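Local coordinates for histidine phosphotransfer protein (Medicago truncatula, PDB 4G78) that probably relays phosphoryl groups from cytokinin sensor histidine kinases to response regulators in a plant two-component pathway, at residues Thr48-Phe51 against Asp52-Lys56; Lys95-Cys98 against Gly99-Arg102; Glu123-Leu126 against Leu127-Leu131. All coordinates share one frame; numbering follows the deposited sequence. Where two conformers were deposited one is given.

Contact 1 of 3, residues Thr48-Phe51 against Asp52-Lys56; sequences TMFF and DDSEK
S54 turns its hydroxyl back over one turn of helix 41-66, and OG donates to the backbone O of F50 at 2.8 Å. The S54 backbone N bonds to the same F50 O at 2.9 Å, from the opposite face of the carbonyl plane, so the two donors do not compete for one place. Because chi1 of -65° sets OG beside its own backbone N, that oxygen also lies over one face of the F50 ring, near the rim and 3.3 Å from CE1. A small hydroxyl suits this buried spot: it fits against the ring, and Q82 gives it a further hydrogen bond.

F51 meets the next turn mainly through its backbone, F51 O accepting from E55 N at 2.9 Å, while its ring goes to the hydrophobic interior. D52 belongs to the outer surface, where a carboxylate can stay hydrated; its OD2 runs alongside the methyl CG2 of T48 at 4.0 Å. Nearby, a water donates to M49 O and, weakly, to D53 OD1.

The two phenylalanines face different helices of the bundle: F50 packs on S85, S86 and V89 of helix 72-89, and F51 on Y124, K128 and L131 of helix 110-145.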
ATOM      1  N   THR A  48      -1.473  -9.253   1.513  1.00 10.60           N
ATOM      2  CA  THR A  48      -0.587  -9.791   2.547  1.00 11.69           C
ATOM      3  C   THR A  48       0.823  -9.988   1.938  1.00 10.01           C
ATOM      4  O   THR A  48       1.821  -9.688   2.603  1.00 11.26           O
ATOM      5  CB  THR A  48      -1.187 -11.082   3.081  1.00 14.74           C
ATOM      6  OG1 THR A  48      -2.377 -10.832   3.703  1.00 19.20           O
ATOM      7  CG2 THR A  48      -0.169 -11.782   4.001  1.00 21.37           C
ATOM      8  N   MET A  49       0.898 -10.463   0.733  1.00  9.70           N
ATOM      9  CA  MET A  49       2.201 -10.617   0.043  1.00  9.71           C
ATOM     10  C   MET A  49       2.893  -9.263  -0.083  1.00  9.12           C
ATOM     11  O   MET A  49       4.087  -9.136   0.147  1.00  9.88           O
ATOM     12  CB  MET A  49       1.988 -11.293  -1.297  1.00  9.85           C
ATOM     13  CG  MET A  49       1.580 -12.734  -1.190  1.00 10.22           C
ATOM     14  SD  MET A  49       1.103 -13.373  -2.837  1.00 10.75           S
ATOM     15  CE  MET A  49       0.666 -15.040  -2.361  1.00 13.43           C
ATOM     16  N   PHE A  50       2.130  -8.259  -0.519  1.00  9.00           N
ATOM     17  CA  PHE A  50       2.638  -6.905  -0.671  1.00  9.08           C
ATOM     18  C   PHE A  50       3.104  -6.328   0.659  1.00  8.87           C
ATOM     19  O   PHE A  50       4.178  -5.704   0.716  1.00  9.59           O
ATOM     20  CB  PHE A  50       1.534  -6.042  -1.307  1.00  9.50           C
ATOM     21  CG  PHE A  50       1.855  -4.564  -1.266  1.00  9.24           C
ATOM     22  CD1 PHE A  50       2.727  -3.998  -2.125  1.00  9.40           C
ATOM     23  CD2 PHE A  50       1.218  -3.758  -0.342  1.00 10.52           C
ATOM     24  CE1 PHE A  50       3.029  -2.676  -2.106  1.00 10.46           C
ATOM     25  CE2 PHE A  50       1.483  -2.401  -0.282  1.00 11.50           C
ATOM     26  CZ  PHE A  50       2.419  -1.871  -1.219  1.00 11.26           C
ATOM     27  N   PHE A  51       2.352  -6.514   1.723  1.00  9.29           N
ATOM     28  CA  PHE A  51       2.736  -5.967   3.031  1.00  9.73           C
ATOM     29  C   PHE A  51       4.057  -6.607   3.481  1.00 10.37           C
ATOM     30  O   PHE A  51       4.955  -5.911   3.979  1.00 10.70           O
ATOM     31  CB  PHE A  51       1.665  -6.226   4.097  1.00 11.02           C
ATOM     32  CG  PHE A  51       0.338  -5.535   3.912  1.00 10.72           C
ATOM     33  CD1 PHE A  51       0.189  -4.346   3.253  1.00 11.25           C
ATOM     34  CD2 PHE A  51      -0.803  -6.162   4.431  1.00 13.06           C
ATOM     35  CE1 PHE A  51      -1.056  -3.771   3.097  1.00 12.21           C
ATOM     36  CE2 PHE A  51      -2.055  -5.550   4.299  1.00 14.27           C
ATOM     37  CZ  PHE A  51      -2.163  -4.405   3.662  1.00 13.30           C
ATOM     38  N   ASP A  52       4.179  -7.921   3.329  1.00 10.34           N
ATOM     39  CA  ASP A  52       5.375  -8.577   3.803  1.00 11.56           C
ATOM     40  C   ASP A  52       6.609  -8.078   3.029  1.00 11.09           C
ATOM     41  O   ASP A  52       7.650  -7.745   3.620  1.00 12.85           O
ATOM     42  CB  ASP A  52       5.168 -10.081   3.675  1.00 13.85           C
ATOM     43  CG  ASP A  52       4.239 -10.699   4.706  1.00 17.79           C
ATOM     44  OD1 ASP A  52       3.799  -9.996   5.680  1.00 23.03           O
ATOM     45  OD2 ASP A  52       3.850 -11.855   4.458  1.00 24.16           O
ATOM     46  N   ASP A  53       6.496  -7.961   1.707  1.00 10.63           N
ATOM     47  CA  ASP A  53       7.617  -7.453   0.900  1.00 11.07           C
ATOM     48  C   ASP A  53       7.936  -6.023   1.237  1.00  9.90           C
ATOM     49  O   ASP A  53       9.101  -5.622   1.334  1.00 10.60           O
ATOM     50  CB  ASP A  53       7.344  -7.608  -0.579  1.00 13.24           C
ATOM     51  CG  ASP A  53       7.436  -9.122  -1.049  1.00 16.23           C
ATOM     52  OD1 ASP A  53       7.843  -9.998  -0.282  1.00 20.88           O
ATOM     53  OD2 ASP A  53       7.052  -9.306  -2.188  1.00 19.88           O
ATOM     54  N   SER A  54       6.898  -5.203   1.412  1.00  9.30           N
ATOM     55  CA  SER A  54       7.101  -3.798   1.659  1.00  9.38           C
ATOM     56  C   SER A  54       7.771  -3.569   2.992  1.00  9.36           C
ATOM     57  O   SER A  54       8.639  -2.691   3.105  1.00 10.35           O
ATOM     58  CB  SER A  54       5.767  -3.074   1.644  1.00  9.54           C
ATOM     59  OG  SER A  54       5.123  -3.077   0.382  1.00  9.87           O
ATOM     60  N   GLU A  55       7.365  -4.300   4.020  1.00 10.21           N
ATOM     61  CA  GLU A  55       7.941  -4.042   5.354  1.00 11.06           C
ATOM     62  C   GLU A  55       9.407  -4.420   5.357  1.00 10.84           C
ATOM     63  O   GLU A  55      10.237  -3.707   5.958  1.00 12.60           O
ATOM     64  CB  GLU A  55       7.134  -4.801   6.388  1.00 12.23           C
ATOM     65  CG  GLU A  55       5.767  -4.102   6.565  1.00 12.34           C
ATOM     66  CD  GLU A  55       4.747  -4.896   7.292  1.00 14.30           C
ATOM     67  OE1 GLU A  55       5.112  -5.765   8.071  1.00 23.44           O
ATOM     68  OE2 GLU A  55       3.535  -4.629   7.064  1.00 15.43           O
ATOM     69  N   LYS A  56       9.768  -5.497   4.707  1.00 12.01           N
ATOM     70  CA  LYS A  56      11.182  -5.859   4.570  1.00 12.79           C
ATOM     71  C   LYS A  56      11.922  -4.798   3.832  1.00 11.80           C
ATOM     72  O   LYS A  56      13.086  -4.395   4.239  1.00 12.78           O
ATOM     73  CB  LYS A  56      11.306  -7.226   3.928  1.00 16.55           C
ATOM     74  CG  LYS A  56      11.029  -8.393   4.842  1.00 26.53           C
ATOM     75  CD  LYS A  56      12.176  -9.426   4.790  1.00 43.17           C
ATOM     76  CE  LYS A  56      11.826 -10.624   5.625  1.00 54.41           C
ATOM     77  NZ  LYS A  56      12.141 -10.400   7.085  0.39 67.52           N
TER
HETATM   78  O   HOH W   1       5.555 -11.603   0.009  1.00 14.79           O

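Contact 2 of 3, residues Lys95-Cys98 against Gly99-Arg102; sequences KNVC and GTFR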
ATOM      1  N   LYS A  95       3.115   4.627  -4.102  1.00  8.66           N
ATOM      2  CA  LYS A  95       3.838   4.622  -5.369  1.00  9.74           C
ATOM      3  C   LYS A  95       4.414   5.999  -5.659  1.00 10.06           C
ATOM      4  O   LYS A  95       5.576   6.124  -6.103  1.00 11.22           O
ATOM      5  CB  LYS A  95       2.874   4.171  -6.488  1.00 11.51           C
ATOM      6  CG  LYS A  95       3.367   4.445  -7.883  1.00 15.54           C
ATOM      7  CD  LYS A  95       2.349   4.118  -8.925  1.00 16.49           C
ATOM      8  CE  LYS A  95       2.410   4.934 -10.158  1.00 20.60           C
ATOM      9  NZ  LYS A  95       1.723   6.254 -10.118  1.00 24.21           N
ATOM     10  N   ASN A  96       3.607   7.035  -5.444  1.00 10.36           N
ATOM     11  CA  ASN A  96       4.049   8.343  -5.838  1.00 11.71           C
ATOM     12  C   ASN A  96       5.158   8.818  -4.930  1.00 11.60           C
ATOM     13  O   ASN A  96       6.125   9.444  -5.403  1.00 14.17           O
ATOM     14  CB  ASN A  96       2.840   9.241  -5.953  1.00 13.25           C
ATOM     15  CG  ASN A  96       1.925   8.819  -7.144  1.00 15.14           C
ATOM     16  OD1 ASN A  96       2.452   8.218  -8.154  1.00 18.77           O
ATOM     17  ND2 ASN A  96       0.685   9.101  -7.083  1.00 18.41           N
ATOM     18  N   VAL A  97       5.162   8.491  -3.656  1.00 11.15           N
ATOM     19  CA  VAL A  97       6.320   8.832  -2.808  1.00 11.77           C
ATOM     20  C   VAL A  97       7.552   8.122  -3.310  1.00 11.72           C
ATOM     21  O   VAL A  97       8.673   8.695  -3.265  1.00 12.99           O
ATOM     22  CB  VAL A  97       6.099   8.498  -1.305  1.00 13.39           C
ATOM     23  CG1 VAL A  97       7.336   8.756  -0.529  1.00 15.49           C
ATOM     24  CG2 VAL A  97       4.917   9.224  -0.668  1.00 15.20           C
ATOM     25  N   CYS A  98       7.445   6.891  -3.731  1.00 11.65           N
ATOM     26  CA  CYS A  98       8.625   6.182  -4.197  1.00 12.09           C
ATOM     27  C   CYS A  98       9.295   6.909  -5.326  1.00 12.99           C
ATOM     28  O   CYS A  98      10.517   6.876  -5.475  1.00 15.22           O
ATOM     29  CB  CYS A  98       8.251   4.768  -4.637  1.00 13.11           C
ATOM     30  SG  CYS A  98       7.789   3.695  -3.311  1.00 13.57           S
ATOM     31  N   GLY A  99       8.530   7.609  -6.173  1.00 15.44           N
ATOM     32  CA  GLY A  99       9.110   8.294  -7.295  1.00 17.66           C
ATOM     33  C   GLY A  99       9.889   9.526  -6.891  1.00 17.86           C
ATOM     34  O   GLY A  99      10.708  10.032  -7.677  1.00 22.45           O
ATOM     35  N   THR A 100       9.765  10.001  -5.703  1.00 16.86           N
ATOM     36  CA  THR A 100      10.506  11.170  -5.254  1.00 18.23           C
ATOM     37  C   THR A 100      11.946  10.910  -4.876  1.00 17.22           C
ATOM     38  O   THR A 100      12.692  11.890  -4.722  1.00 20.28           O
ATOM     39  CB  THR A 100       9.780  11.875  -4.157  1.00 18.53           C
ATOM     40  OG1 THR A 100       9.825  11.067  -2.931  1.00 19.25           O
ATOM     41  CG2 THR A 100       8.366  12.263  -4.437  1.00 23.70           C
ATOM     42  N   PHE A 101      12.393   9.668  -4.696  1.00 16.66           N
ATOM     43  CA  PHE A 101      13.719   9.403  -4.208  1.00 16.28           C
ATOM     44  C   PHE A 101      14.749   9.640  -5.278  1.00 17.02           C
ATOM     45  O   PHE A 101      15.883  10.068  -4.930  1.00 18.66           O
ATOM     46  CB  PHE A 101      13.862   7.914  -3.810  1.00 14.98           C
ATOM     47  CG  PHE A 101      13.284   7.604  -2.451  1.00 13.27           C
ATOM     48  CD1 PHE A 101      14.108   7.605  -1.348  1.00 14.08           C
ATOM     49  CD2 PHE A 101      11.924   7.335  -2.321  1.00 14.45           C
ATOM     50  CE1 PHE A 101      13.532   7.256  -0.081  1.00 15.16           C
ATOM     51  CE2 PHE A 101      11.407   6.954  -1.113  1.00 13.57           C
ATOM     52  CZ  PHE A 101      12.201   6.893  -0.028  1.00 13.56           C
ATOM     53  N   ARG A 102      14.500   9.367  -6.539  1.00 19.77           N
ATOM     54  CA  ARG A 102      15.572   9.282  -7.543  1.00 20.96           C
ATOM     55  C   ARG A 102      16.339  10.592  -7.579  1.00 24.37           C
ATOM     56  O   ARG A 102      17.570  10.584  -7.628  1.00 26.15           O
ATOM     57  CB  ARG A 102      14.946   8.944  -8.894  1.00 26.42           C
ATOM     58  CG  ARG A 102      15.929   8.526  -9.980  1.00 38.76           C
ATOM     59  CD  ARG A 102      15.229   7.608 -10.984  1.00 52.06           C
ATOM     60  NE  ARG A 102      15.769   6.264 -10.975  1.00 59.20           N
ATOM     61  CZ  ARG A 102      15.100   5.142 -10.795  1.00 66.17           C
ATOM     62  NH1 ARG A 102      13.791   5.144 -10.583  1.00 61.91           N
ATOM     63  NH2 ARG A 102      15.747   3.978 -10.822  1.00 61.33           N
TER
HETATM   64  O   HOH W   2      12.606   7.192  -7.268  1.00 21.51           O
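T100 grips the carbonyl of V97 twice, and these short bonds lie on the exposed side of the turn. Its OG1 donates to V97 O at 2.7 Å, in the carbonyl plane and on a lone pair, while T100 N reaches V97 O at 3.0 Å from above that plane. The hydroxyl gets there because chi1 of 71° places OG1 between the backbone N and the carbonyl carbon. Threonine suits the place: it satisfies a carbonyl near the junction of two helices, and its methyl CG2 rests 3.7 Å from N96 O.

C98 and F101 are the buried residues. F101 brings the edge of its ring to C98 O, CD2 lying 3.5 Å from it, but its CE2 meets V97 CG1 only loosely, at 4.5 Å. The remaining backbone bonds are slacker too: G99 N divides itself between K95 O and N96 O, both bonds weak and bent, and F101 N makes a straight but long, weak bond of 3.5 Å to C98 O. A water bridges this side, donating to C98 O at 2.8 Å and accepting weakly from R102 N. At the start of the segment, on residues partly or fully exposed, K95 NZ donates to N96 OD1 at 2.9 Å.

Helices 92-99 and 101-106 meet here against two others. V97 packs on L120 of helix 110-145, F101 touches C116 of that helix and A79 of helix 72-89, C98 touches Q82 and K83, and R102 forms a salt bridge with D76.

Contact 3 of 3, residues Glu123-Leu126 against Leu127-Leu131; sequences EYSL and LKNNL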
ATOM      1  N   GLU A 123       3.027   6.965   4.668  1.00 10.70           N
ATOM      2  CA  GLU A 123       2.050   6.576   3.667  1.00 10.29           C
ATOM      3  C   GLU A 123       1.785   5.091   3.694  1.00  9.25           C
ATOM      4  O   GLU A 123       0.626   4.650   3.533  1.00  9.13           O
ATOM      5  CB  GLU A 123       2.462   7.060   2.299  1.00 10.21           C
ATOM      6  CG  GLU A 123       2.324   8.565   2.155  1.00 11.99           C
ATOM      7  CD  GLU A 123       0.919   9.073   2.195  1.00 11.79           C
ATOM      8  OE1 GLU A 123       0.002   8.334   1.817  1.00 10.80           O
ATOM      9  OE2 GLU A 123       0.696  10.216   2.670  1.00 16.63           O
ATOM     10  N   TYR A 124       2.813   4.273   3.903  1.00  9.16           N
ATOM     11  CA  TYR A 124       2.635   2.834   3.982  1.00  8.94           C
ATOM     12  C   TYR A 124       1.756   2.490   5.172  1.00  9.13           C
ATOM     13  O   TYR A 124       0.820   1.686   5.063  1.00  9.47           O
ATOM     14  CB  TYR A 124       3.993   2.129   4.056  1.00  9.74           C
ATOM     15  CG  TYR A 124       3.794   0.659   4.244  1.00  9.39           C
ATOM     16  CD1 TYR A 124       3.382  -0.158   3.195  1.00  9.99           C
ATOM     17  CD2 TYR A 124       3.947   0.102   5.479  1.00  9.97           C
ATOM     18  CE1 TYR A 124       3.114  -1.515   3.396  1.00 10.71           C
ATOM     19  CE2 TYR A 124       3.635  -1.248   5.702  1.00 10.66           C
ATOM     20  CZ  TYR A 124       3.248  -2.050   4.642  1.00 10.57           C
ATOM     21  OH  TYR A 124       2.951  -3.388   4.791  1.00 12.60           O
ATOM     22  N   SER A 125       2.037   3.076   6.327  1.00  9.74           N
ATOM     23  CA  SER A 125       1.239   2.780   7.497  0.68 10.86           C
ATOM     24  C   SER A 125      -0.214   3.218   7.319  1.00  9.99           C
ATOM     25  O   SER A 125      -1.131   2.459   7.710  1.00 11.02           O
ATOM     26  CB  SER A 125       1.882   3.438   8.720  0.68 12.43           C
ATOM     27  OG  SER A 125       1.060   3.243   9.852  0.68 14.85           O
ATOM     28  N   LEU A 126      -0.438   4.366   6.734  1.00 10.27           N
ATOM     29  CA  LEU A 126      -1.819   4.837   6.482  1.00 10.67           C
ATOM     30  C   LEU A 126      -2.528   3.861   5.602  1.00  9.99           C
ATOM     31  O   LEU A 126      -3.709   3.508   5.816  1.00 10.81           O
ATOM     32  CB  LEU A 126      -1.811   6.232   5.849  1.00 11.40           C
ATOM     33  CG  LEU A 126      -1.431   7.381   6.769  1.00 13.57           C
ATOM     34  CD1 LEU A 126      -1.138   8.616   5.984  1.00 15.16           C
ATOM     35  CD2 LEU A 126      -2.622   7.611   7.783  1.00 18.34           C
ATOM     36  N   LEU A 127      -1.853   3.427   4.529  1.00  9.67           N
ATOM     37  CA  LEU A 127      -2.478   2.486   3.595  1.00  9.25           C
ATOM     38  C   LEU A 127      -2.820   1.184   4.296  1.00  9.59           C
ATOM     39  O   LEU A 127      -3.924   0.652   4.167  1.00  9.69           O
ATOM     40  CB  LEU A 127      -1.543   2.250   2.435  1.00  9.72           C
ATOM     41  CG  LEU A 127      -2.033   1.167   1.481  1.00 11.15           C
ATOM     42  CD1 LEU A 127      -3.258   1.610   0.698  1.00 14.84           C
ATOM     43  CD2 LEU A 127      -0.941   0.736   0.622  1.00 17.32           C
ATOM     44  N   LYS A 128      -1.826   0.616   4.997  1.00  9.61           N
ATOM     45  CA  LYS A 128      -2.022  -0.704   5.611  1.00 10.28           C
ATOM     46  C   LYS A 128      -3.150  -0.640   6.622  1.00 10.25           C
ATOM     47  O   LYS A 128      -4.021  -1.521   6.668  1.00 10.92           O
ATOM     48  CB  LYS A 128      -0.724  -1.179   6.246  1.00 10.99           C
ATOM     49  CG  LYS A 128      -0.868  -2.538   6.882  1.00 12.29           C
ATOM     50  CD  LYS A 128       0.399  -3.120   7.385  1.00 14.33           C
ATOM     51  CE  LYS A 128       0.294  -4.529   7.868  1.00 22.13           C
ATOM     52  NZ  LYS A 128       1.477  -4.974   8.617  1.00 30.47           N
ATOM     53  N   ASN A 129      -3.159   0.389   7.485  1.00 10.39           N
ATOM     54  CA  ASN A 129      -4.226   0.473   8.511  1.00 11.72           C
ATOM     55  C   ASN A 129      -5.607   0.644   7.851  1.00 10.66           C
ATOM     56  O   ASN A 129      -6.585   0.006   8.310  1.00 11.69           O
ATOM     57  CB  ASN A 129      -3.939   1.562   9.450  1.00 13.31           C
ATOM     58  CG  ASN A 129      -2.767   1.158  10.374  1.00 17.75           C
ATOM     59  OD1 ASN A 129      -2.428  -0.009  10.572  1.00 32.06           O
ATOM     60  ND2 ASN A 129      -2.198   2.168  10.906  1.00 23.65           N
ATOM     61  N   ASN A 130      -5.688   1.435   6.827  1.00  9.92           N
ATOM     62  CA  ASN A 130      -6.987   1.644   6.140  1.00  9.33           C
ATOM     63  C   ASN A 130      -7.413   0.353   5.418  1.00  8.72           C
ATOM     64  O   ASN A 130      -8.618   0.020   5.448  1.00  9.03           O
ATOM     65  CB  ASN A 130      -6.927   2.829   5.233  1.00  9.79           C
ATOM     66  CG  ASN A 130      -7.132   4.154   5.943  1.00 11.92           C
ATOM     67  OD1 ASN A 130      -8.182   4.384   6.513  1.00 12.98           O
ATOM     68  ND2 ASN A 130      -6.172   5.006   5.984  1.00 25.20           N
ATOM     69  N   LEU A 131      -6.515  -0.364   4.771  1.00  8.81           N
ATOM     70  CA  LEU A 131      -6.865  -1.618   4.151  1.00  9.26           C
ATOM     71  C   LEU A 131      -7.258  -2.661   5.149  1.00  9.37           C
ATOM     72  O   LEU A 131      -8.205  -3.428   4.934  1.00  9.85           O
ATOM     73  CB  LEU A 131      -5.717  -2.179   3.287  1.00  9.81           C
ATOM     74  CG  LEU A 131      -5.533  -1.454   1.965  1.00 10.77           C
ATOM     75  CD1 LEU A 131      -4.262  -1.989   1.296  1.00 16.02           C
ATOM     76  CD2 LEU A 131      -6.777  -1.564   1.089  1.00 15.16           C
TER
HETATM   77  O   HOH W   3       0.679   0.613  10.339  1.00 30.00           O
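N130 spends both its backbone and its side-chain nitrogen on L126. Backbone N meets L126 O at 3.0 Å, the usual helical bond, and the amide ND2 folds back to the same L126 O at 2.9 Å. The two donors arrive from opposite faces of the carbonyl plane; ND2 stands above it, and its N-H is bent to 135°. With CG beside the backbone N (chi1 -82°), the asparagine amide lies close enough to its own helix for ND2 to reach the carbonyl of the previous turn. A leucine here would probably lose the second bond, leaving L126 O with the backbone donor alone of these two and the side chain free of its tie to the helix.

The other carbonyls are each met by one nitrogen a turn later: E123 O by L127 N, Y124 O by K128 N, and S125 O by N129 N, with angles at hydrogen above 160°. On the outer surface S125 OG and a water lie 2.7 Å apart, and that water donates weakly to N129 OD1; short polar side chains suit this wet flank.

K128 crosses the Y124 ring obliquely, its extended chain bringing CD to 3.6 Å from Y124 OH. The methylenes thus serve as packing while the ammonium continues to E55, which also takes a hydrogen bond from the tyrosine hydroxyl. E123 is paired through a salt bridge with R93.

One side of this piece of helix 110-145 faces other helices. Y124 leans on L58 of helix 41-66, L127 on V94 of helix 92-99, and L131 on both M47 of helix 41-66 and M18 of helix 6-20, while N130 O accepts from H14.

In the fold
The three turns belong to an HPt-type helical bundle: contact 3 lies on helix 110-145, and contacts 1 and 2 both pack side chains against that helix. Contacts 1 and 3, centres 12 Å apart, are joined by packing of Y124 on F51 and S54, by a salt bridge from E55 OE2 to K128 NZ at 2.6 Å and by a probable hydrogen bond from E55 OE2 to Y124 OH at 2.7 Å. Contacts 2 and 3, centres 17 Å apart, touch where V97 CG2 lies 3.9 Å from E123 CG. Contacts 1 and 2 remain about 7 Å apart at their nearest atoms, though both reach Q82 on helix 72-89. That helix carries H80, the predicted phosphorylation site, unmodified here; R102 packs against it.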